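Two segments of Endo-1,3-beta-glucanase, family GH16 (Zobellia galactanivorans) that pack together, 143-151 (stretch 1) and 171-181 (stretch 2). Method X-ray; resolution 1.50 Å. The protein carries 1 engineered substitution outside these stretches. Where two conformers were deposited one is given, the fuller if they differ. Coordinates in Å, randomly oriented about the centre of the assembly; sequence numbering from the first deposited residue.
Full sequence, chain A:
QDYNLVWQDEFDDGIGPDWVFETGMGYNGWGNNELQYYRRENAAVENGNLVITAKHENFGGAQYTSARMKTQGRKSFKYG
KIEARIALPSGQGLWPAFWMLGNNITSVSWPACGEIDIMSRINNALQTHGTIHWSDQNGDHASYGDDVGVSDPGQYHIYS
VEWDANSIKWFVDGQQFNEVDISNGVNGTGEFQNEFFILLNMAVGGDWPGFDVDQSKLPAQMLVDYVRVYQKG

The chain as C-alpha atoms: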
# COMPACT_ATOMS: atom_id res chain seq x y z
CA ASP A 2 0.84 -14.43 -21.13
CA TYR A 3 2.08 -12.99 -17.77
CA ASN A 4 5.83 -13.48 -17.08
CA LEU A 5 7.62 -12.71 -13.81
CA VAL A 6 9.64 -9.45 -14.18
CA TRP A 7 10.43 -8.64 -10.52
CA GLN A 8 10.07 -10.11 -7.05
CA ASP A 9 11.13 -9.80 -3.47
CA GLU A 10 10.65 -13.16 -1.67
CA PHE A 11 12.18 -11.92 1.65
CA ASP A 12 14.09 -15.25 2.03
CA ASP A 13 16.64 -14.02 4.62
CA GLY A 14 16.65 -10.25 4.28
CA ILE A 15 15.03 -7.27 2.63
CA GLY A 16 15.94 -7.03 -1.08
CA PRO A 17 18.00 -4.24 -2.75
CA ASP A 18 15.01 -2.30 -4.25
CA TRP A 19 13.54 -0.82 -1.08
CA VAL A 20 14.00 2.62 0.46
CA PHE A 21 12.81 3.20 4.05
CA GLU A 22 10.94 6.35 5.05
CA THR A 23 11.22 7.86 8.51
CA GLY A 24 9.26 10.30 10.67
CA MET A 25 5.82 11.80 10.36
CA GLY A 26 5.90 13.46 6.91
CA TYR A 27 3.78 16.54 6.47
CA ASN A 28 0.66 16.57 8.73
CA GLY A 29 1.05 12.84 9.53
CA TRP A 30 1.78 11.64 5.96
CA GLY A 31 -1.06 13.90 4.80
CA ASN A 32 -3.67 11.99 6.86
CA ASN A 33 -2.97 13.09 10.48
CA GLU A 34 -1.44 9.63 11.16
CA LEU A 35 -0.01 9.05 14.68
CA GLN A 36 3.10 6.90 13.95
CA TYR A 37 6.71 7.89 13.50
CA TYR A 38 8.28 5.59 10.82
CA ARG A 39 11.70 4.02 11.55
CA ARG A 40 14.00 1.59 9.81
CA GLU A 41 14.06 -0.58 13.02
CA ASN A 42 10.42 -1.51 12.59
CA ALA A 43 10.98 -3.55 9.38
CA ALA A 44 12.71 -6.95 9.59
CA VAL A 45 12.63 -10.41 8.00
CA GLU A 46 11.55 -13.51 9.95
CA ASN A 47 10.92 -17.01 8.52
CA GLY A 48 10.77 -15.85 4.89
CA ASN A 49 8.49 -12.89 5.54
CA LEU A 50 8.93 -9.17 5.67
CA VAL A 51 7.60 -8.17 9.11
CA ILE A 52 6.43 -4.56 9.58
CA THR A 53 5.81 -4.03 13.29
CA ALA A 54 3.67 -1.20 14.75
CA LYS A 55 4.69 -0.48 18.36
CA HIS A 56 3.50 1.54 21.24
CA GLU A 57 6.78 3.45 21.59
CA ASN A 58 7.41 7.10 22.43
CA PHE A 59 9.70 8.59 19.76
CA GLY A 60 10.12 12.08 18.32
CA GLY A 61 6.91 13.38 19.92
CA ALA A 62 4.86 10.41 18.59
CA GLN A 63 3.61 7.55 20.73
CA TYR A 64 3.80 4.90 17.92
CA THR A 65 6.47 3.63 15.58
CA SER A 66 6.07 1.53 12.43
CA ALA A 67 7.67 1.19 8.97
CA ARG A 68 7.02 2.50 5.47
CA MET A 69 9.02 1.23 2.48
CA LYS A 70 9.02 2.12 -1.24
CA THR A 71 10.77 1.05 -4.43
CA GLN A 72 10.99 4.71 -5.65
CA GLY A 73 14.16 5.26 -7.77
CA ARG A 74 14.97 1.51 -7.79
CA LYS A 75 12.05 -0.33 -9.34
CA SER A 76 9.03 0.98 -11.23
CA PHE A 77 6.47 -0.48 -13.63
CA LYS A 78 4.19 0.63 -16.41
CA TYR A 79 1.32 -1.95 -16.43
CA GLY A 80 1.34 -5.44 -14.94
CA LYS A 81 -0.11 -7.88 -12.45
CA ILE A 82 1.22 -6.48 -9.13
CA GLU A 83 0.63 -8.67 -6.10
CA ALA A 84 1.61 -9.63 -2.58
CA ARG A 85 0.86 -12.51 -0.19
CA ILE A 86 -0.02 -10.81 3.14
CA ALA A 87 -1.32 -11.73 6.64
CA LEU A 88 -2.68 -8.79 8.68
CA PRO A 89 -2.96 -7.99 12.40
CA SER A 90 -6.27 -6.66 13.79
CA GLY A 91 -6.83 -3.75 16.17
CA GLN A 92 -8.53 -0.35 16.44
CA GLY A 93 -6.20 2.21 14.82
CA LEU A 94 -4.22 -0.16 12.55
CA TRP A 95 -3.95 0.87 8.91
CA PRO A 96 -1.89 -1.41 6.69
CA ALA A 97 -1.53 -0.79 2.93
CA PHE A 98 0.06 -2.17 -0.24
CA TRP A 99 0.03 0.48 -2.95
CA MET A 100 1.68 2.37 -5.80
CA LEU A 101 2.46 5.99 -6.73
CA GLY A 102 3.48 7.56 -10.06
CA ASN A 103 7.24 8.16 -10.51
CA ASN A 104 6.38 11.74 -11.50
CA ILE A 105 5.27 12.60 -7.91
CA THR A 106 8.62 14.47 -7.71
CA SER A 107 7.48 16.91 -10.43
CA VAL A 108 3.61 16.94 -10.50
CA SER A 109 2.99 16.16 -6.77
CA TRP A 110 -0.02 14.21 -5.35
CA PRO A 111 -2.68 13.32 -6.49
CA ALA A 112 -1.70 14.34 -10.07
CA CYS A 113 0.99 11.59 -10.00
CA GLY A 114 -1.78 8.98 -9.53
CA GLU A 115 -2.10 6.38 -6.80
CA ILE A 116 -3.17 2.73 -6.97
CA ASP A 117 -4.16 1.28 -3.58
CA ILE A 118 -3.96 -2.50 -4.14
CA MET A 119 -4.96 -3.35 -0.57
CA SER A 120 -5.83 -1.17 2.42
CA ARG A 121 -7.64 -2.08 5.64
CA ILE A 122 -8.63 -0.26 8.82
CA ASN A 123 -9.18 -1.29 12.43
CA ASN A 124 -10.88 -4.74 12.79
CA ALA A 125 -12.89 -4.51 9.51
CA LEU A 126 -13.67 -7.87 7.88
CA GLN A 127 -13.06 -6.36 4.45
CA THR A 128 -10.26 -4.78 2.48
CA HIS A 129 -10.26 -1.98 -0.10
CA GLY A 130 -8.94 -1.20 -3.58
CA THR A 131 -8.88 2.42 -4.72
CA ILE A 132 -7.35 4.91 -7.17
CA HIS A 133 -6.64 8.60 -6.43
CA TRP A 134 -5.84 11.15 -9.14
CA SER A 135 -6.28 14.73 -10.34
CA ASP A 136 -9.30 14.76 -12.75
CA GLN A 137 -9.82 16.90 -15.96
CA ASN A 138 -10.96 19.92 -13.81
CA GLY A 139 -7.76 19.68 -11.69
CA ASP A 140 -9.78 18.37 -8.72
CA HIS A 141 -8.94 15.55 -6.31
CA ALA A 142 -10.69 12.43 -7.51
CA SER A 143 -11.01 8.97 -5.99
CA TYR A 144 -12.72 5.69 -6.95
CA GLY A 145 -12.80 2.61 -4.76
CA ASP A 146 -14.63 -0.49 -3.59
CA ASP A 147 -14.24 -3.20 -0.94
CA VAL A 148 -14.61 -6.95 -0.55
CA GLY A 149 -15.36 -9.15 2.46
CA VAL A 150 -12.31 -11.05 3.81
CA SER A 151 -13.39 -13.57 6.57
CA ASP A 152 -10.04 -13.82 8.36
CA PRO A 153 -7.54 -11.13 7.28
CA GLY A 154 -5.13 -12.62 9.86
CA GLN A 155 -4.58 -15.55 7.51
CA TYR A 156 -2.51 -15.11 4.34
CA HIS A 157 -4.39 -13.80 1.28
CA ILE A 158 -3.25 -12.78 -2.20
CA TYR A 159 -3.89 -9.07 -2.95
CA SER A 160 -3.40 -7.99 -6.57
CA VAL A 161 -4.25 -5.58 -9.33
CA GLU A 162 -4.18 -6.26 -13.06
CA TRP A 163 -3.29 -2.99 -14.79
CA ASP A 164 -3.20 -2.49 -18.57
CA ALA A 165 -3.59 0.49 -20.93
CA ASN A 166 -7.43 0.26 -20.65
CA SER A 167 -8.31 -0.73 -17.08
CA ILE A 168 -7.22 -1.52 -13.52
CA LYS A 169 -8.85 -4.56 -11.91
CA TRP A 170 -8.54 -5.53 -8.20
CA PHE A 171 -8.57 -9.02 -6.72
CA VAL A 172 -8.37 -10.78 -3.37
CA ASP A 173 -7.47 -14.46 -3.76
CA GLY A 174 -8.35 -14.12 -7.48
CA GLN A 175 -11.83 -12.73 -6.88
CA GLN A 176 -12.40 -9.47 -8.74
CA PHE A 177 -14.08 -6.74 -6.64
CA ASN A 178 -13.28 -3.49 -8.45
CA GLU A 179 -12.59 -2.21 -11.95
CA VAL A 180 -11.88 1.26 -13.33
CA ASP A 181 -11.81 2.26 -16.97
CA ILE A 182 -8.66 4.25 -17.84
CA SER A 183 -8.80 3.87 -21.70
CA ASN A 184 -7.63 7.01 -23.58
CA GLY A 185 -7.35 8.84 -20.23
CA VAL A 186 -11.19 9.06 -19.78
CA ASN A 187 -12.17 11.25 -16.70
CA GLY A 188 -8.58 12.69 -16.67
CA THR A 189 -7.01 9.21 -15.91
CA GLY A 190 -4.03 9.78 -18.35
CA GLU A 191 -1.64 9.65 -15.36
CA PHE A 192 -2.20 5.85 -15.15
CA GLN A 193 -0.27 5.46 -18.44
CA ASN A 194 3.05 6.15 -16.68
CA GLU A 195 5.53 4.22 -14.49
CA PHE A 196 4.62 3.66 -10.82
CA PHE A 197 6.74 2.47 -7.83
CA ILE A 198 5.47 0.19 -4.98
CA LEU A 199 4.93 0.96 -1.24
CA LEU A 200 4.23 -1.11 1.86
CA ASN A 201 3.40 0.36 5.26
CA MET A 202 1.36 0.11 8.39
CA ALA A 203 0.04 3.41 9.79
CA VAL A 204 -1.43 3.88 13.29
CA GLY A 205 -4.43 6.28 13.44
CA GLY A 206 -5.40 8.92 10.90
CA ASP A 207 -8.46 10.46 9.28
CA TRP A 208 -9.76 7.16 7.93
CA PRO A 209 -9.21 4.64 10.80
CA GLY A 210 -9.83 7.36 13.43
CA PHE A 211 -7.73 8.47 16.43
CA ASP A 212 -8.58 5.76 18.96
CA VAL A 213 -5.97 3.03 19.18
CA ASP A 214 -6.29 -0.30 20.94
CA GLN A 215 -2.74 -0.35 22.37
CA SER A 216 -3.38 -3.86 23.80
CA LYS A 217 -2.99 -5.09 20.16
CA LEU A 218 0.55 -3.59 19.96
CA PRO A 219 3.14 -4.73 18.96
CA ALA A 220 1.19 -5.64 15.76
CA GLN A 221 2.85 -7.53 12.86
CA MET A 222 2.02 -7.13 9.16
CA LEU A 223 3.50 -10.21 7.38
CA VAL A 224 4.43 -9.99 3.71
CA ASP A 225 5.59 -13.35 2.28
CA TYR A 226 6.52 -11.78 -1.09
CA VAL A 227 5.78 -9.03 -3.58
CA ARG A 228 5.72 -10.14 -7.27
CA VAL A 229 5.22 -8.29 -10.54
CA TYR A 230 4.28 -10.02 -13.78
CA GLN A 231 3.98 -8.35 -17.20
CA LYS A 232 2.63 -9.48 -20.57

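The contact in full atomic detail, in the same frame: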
# COMPACT_ATOMS: atom_id res chain seq x y z
N SER A 143 -11.26 10.32 -6.50
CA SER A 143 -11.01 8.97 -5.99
C SER A 143 -12.14 8.03 -6.43
O SER A 143 -13.24 8.47 -6.66
CB SER A 143 -10.80 8.96 -4.47
OG SER A 143 -12.00 9.08 -3.74
N TYR A 144 -11.80 6.74 -6.53
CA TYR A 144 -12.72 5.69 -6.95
C TYR A 144 -12.28 4.41 -6.28
O TYR A 144 -11.16 3.96 -6.49
CB TYR A 144 -12.73 5.52 -8.48
CG TYR A 144 -13.88 4.66 -8.93
CD1 TYR A 144 -13.82 3.25 -8.86
CD2 TYR A 144 -15.07 5.25 -9.42
CE1 TYR A 144 -14.89 2.46 -9.27
CE2 TYR A 144 -16.14 4.45 -9.83
CZ TYR A 144 -16.01 3.05 -9.74
OH TYR A 144 -17.06 2.27 -10.15
N GLY A 145 -13.16 3.82 -5.48
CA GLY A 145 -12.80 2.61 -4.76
C GLY A 145 -13.96 1.69 -4.48
O GLY A 145 -15.14 2.06 -4.67
N ASP A 146 -13.63 0.49 -4.03
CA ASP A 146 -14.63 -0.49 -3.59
C ASP A 146 -13.97 -1.41 -2.54
O ASP A 146 -12.74 -1.32 -2.28
CB ASP A 146 -15.23 -1.25 -4.81
CG ASP A 146 -16.67 -1.65 -4.61
OD1 ASP A 146 -17.09 -1.86 -3.46
OD2 ASP A 146 -17.40 -1.77 -5.62
N ASP A 147 -14.77 -2.28 -1.94
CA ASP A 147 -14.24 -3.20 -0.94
C ASP A 147 -14.77 -4.59 -1.16
O ASP A 147 -15.68 -4.79 -1.97
CB ASP A 147 -14.48 -2.69 0.51
CG ASP A 147 -15.95 -2.35 0.83
OD1 ASP A 147 -16.88 -2.76 0.11
OD2 ASP A 147 -16.17 -1.65 1.84
N VAL A 148 -14.20 -5.56 -0.46
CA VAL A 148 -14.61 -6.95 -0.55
C VAL A 148 -14.48 -7.56 0.84
O VAL A 148 -13.54 -7.24 1.59
CB VAL A 148 -13.77 -7.75 -1.61
CG1 VAL A 148 -12.26 -7.79 -1.30
CG2 VAL A 148 -14.34 -9.16 -1.82
N GLY A 149 -15.41 -8.45 1.18
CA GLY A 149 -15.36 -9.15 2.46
C GLY A 149 -14.17 -10.11 2.49
O GLY A 149 -13.92 -10.81 1.51
N VAL A 150 -13.43 -10.12 3.60
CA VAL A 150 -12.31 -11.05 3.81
C VAL A 150 -12.59 -11.63 5.21
O VAL A 150 -12.44 -10.88 6.20
CB VAL A 150 -10.93 -10.34 3.70
CG1 VAL A 150 -9.78 -11.31 4.01
CG2 VAL A 150 -10.73 -9.71 2.32
N SER A 151 -12.98 -12.92 5.30
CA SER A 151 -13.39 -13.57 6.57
C SER A 151 -12.36 -13.50 7.71
O SER A 151 -12.70 -13.17 8.87
CB SER A 151 -13.77 -15.05 6.33
OG SER A 151 -14.69 -15.23 5.27
N PHE A 171 -8.26 -7.66 -7.12
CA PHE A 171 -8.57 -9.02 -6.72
C PHE A 171 -8.09 -9.31 -5.31
O PHE A 171 -7.07 -8.76 -4.88
CB PHE A 171 -7.86 -10.04 -7.64
CG PHE A 171 -8.08 -9.81 -9.13
CD1 PHE A 171 -7.28 -8.89 -9.84
CD2 PHE A 171 -9.08 -10.51 -9.83
CE1 PHE A 171 -7.47 -8.68 -11.21
CE2 PHE A 171 -9.28 -10.29 -11.21
CZ PHE A 171 -8.48 -9.38 -11.90
N VAL A 172 -8.83 -10.18 -4.62
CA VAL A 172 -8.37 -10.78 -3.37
C VAL A 172 -8.55 -12.25 -3.66
O VAL A 172 -9.66 -12.66 -4.04
CB VAL A 172 -9.12 -10.35 -2.08
CG1 VAL A 172 -8.66 -11.19 -0.88
CG2 VAL A 172 -8.89 -8.87 -1.82
N ASP A 173 -7.45 -13.01 -3.51
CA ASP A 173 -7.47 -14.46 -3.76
C ASP A 173 -8.09 -14.78 -5.14
O ASP A 173 -8.82 -15.78 -5.30
CB ASP A 173 -8.23 -15.17 -2.62
CG ASP A 173 -7.47 -15.18 -1.29
OD1 ASP A 173 -6.21 -15.10 -1.27
OD2 ASP A 173 -8.16 -15.26 -0.24
N GLY A 174 -7.82 -13.93 -6.14
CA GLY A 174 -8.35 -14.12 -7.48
C GLY A 174 -9.77 -13.68 -7.74
O GLY A 174 -10.23 -13.80 -8.88
N GLN A 175 -10.45 -13.17 -6.72
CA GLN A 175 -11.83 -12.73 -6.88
C GLN A 175 -11.83 -11.24 -7.19
O GLN A 175 -11.38 -10.44 -6.36
CB GLN A 175 -12.64 -13.03 -5.61
CG GLN A 175 -14.06 -12.49 -5.63
CD GLN A 175 -14.84 -12.87 -4.40
OE1 GLN A 175 -14.90 -14.05 -4.04
NE2 GLN A 175 -15.44 -11.89 -3.75
N GLN A 176 -12.34 -10.87 -8.36
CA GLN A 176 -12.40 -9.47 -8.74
C GLN A 176 -13.46 -8.73 -7.92
O GLN A 176 -14.55 -9.27 -7.72
CB GLN A 176 -12.65 -9.35 -10.25
CG GLN A 176 -12.53 -7.95 -10.79
CD GLN A 176 -12.74 -7.87 -12.29
OE1 GLN A 176 -12.33 -8.75 -13.05
NE2 GLN A 176 -13.38 -6.79 -12.73
N PHE A 177 -13.13 -7.53 -7.44
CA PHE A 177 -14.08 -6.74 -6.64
C PHE A 177 -14.15 -5.27 -7.03
O PHE A 177 -14.97 -4.52 -6.47
CB PHE A 177 -13.80 -6.91 -5.14
CG PHE A 177 -12.54 -6.25 -4.65
CD1 PHE A 177 -11.29 -6.95 -4.69
CD2 PHE A 177 -12.57 -4.94 -4.13
CE1 PHE A 177 -10.12 -6.32 -4.23
CE2 PHE A 177 -11.40 -4.32 -3.67
CZ PHE A 177 -10.17 -5.02 -3.72
N ASN A 178 -13.29 -4.86 -7.97
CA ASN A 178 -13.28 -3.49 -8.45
C ASN A 178 -12.62 -3.42 -9.81
O ASN A 178 -11.70 -4.20 -10.10
CB ASN A 178 -12.58 -2.56 -7.44
CG ASN A 178 -12.99 -1.10 -7.58
OD1 ASN A 178 -14.04 -0.76 -8.13
ND2 ASN A 178 -12.14 -0.21 -7.05
N GLU A 179 -13.12 -2.49 -10.63
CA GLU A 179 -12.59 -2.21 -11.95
C GLU A 179 -12.81 -0.73 -12.23
O GLU A 179 -13.87 -0.18 -11.87
CB GLU A 179 -13.25 -3.10 -13.03
CG GLU A 179 -12.58 -3.03 -14.41
CD GLU A 179 -13.16 -3.99 -15.44
OE1 GLU A 179 -13.87 -4.95 -15.06
OE2 GLU A 179 -12.90 -3.78 -16.64
N VAL A 180 -11.81 -0.12 -12.86
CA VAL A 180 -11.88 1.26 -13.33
C VAL A 180 -11.42 1.26 -14.79
O VAL A 180 -10.46 0.58 -15.16
CB VAL A 180 -11.07 2.32 -12.51
CG1 VAL A 180 -11.69 2.53 -11.16
CG2 VAL A 180 -9.59 1.98 -12.37
N ASP A 181 -12.14 2.03 -15.59
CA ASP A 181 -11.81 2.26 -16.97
C ASP A 181 -10.81 3.42 -16.99
O ASP A 181 -11.04 4.49 -16.41
CB ASP A 181 -13.12 2.51 -17.74
CG ASP A 181 -12.92 2.97 -19.19
OD1 ASP A 181 -11.83 2.79 -19.78
OD2 ASP A 181 -13.90 3.51 -19.75
O HOH W 1 -17.12 -4.96 -4.58

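Two nearly antiparallel strands, 143-149 and 175-181, meet here through side chains rather than as a hydrogen-bonded sheet: no direct hydrogen bond crosses between them, their axes come no nearer than 6.2 Å, and van der Waals packing plus one bridging water joins them.

The centre is Val148 against Phe177. Both CA-to-CB bonds point toward the partner stretch, and with chi1 at p (70°) Phe177 presents a ring face to Val148, whose CG1 lies 3.7 Å from the centroid of the Phe177 ring, 15° off the normal, a CH-pi contact. A compact, branched valine suits this place because its methyls reach several partners: Val148 CG1 also packs 3.6 Å from Val172 CG2, while Val148 CG2 lies 3.5 Å from Gln175 NE2. Val172, the first residue of the type I' turn that leads into strand 175-181, extends the apolar patch to Val150, with Val150 CG2 4.1 Å from Val172 CG1. At the edge of the Phe177 ring sits a backbone carbonyl, Asp146 O, 3.6 Å from Phe177 CE2.

Toward the other end, Tyr144, whose CA-to-CB bond points toward the second stretch, packs against Val180 and Asn178. Tyr144 CD1 meets Val180 CG1 at 3.2 Å, a tight apolar contact, and the ring edge meets Asn178, Tyr144 CE1 to Asn178 OD1 at 3.5 Å. Buried Asn178 has its ND2 hydrogen-bonded elsewhere in the structure; Asp146 N and Asn178 ND2, 3.4 Å apart, are both donors and do not bond.

Two polar links accompany the packing, one within the first strand and one through water. Asp146 OD1 accepts a hydrogen bond from Asp147 N at 2.8 Å. Water 1 donates to Asp147 O at 3.0 Å and to Phe177 O at 2.9 Å, linking two carbonyls that could not bond each other directly. The design rule is economical: apolar side chains supply the closest packing, polar residues fill in beside them, and water joins the backbones.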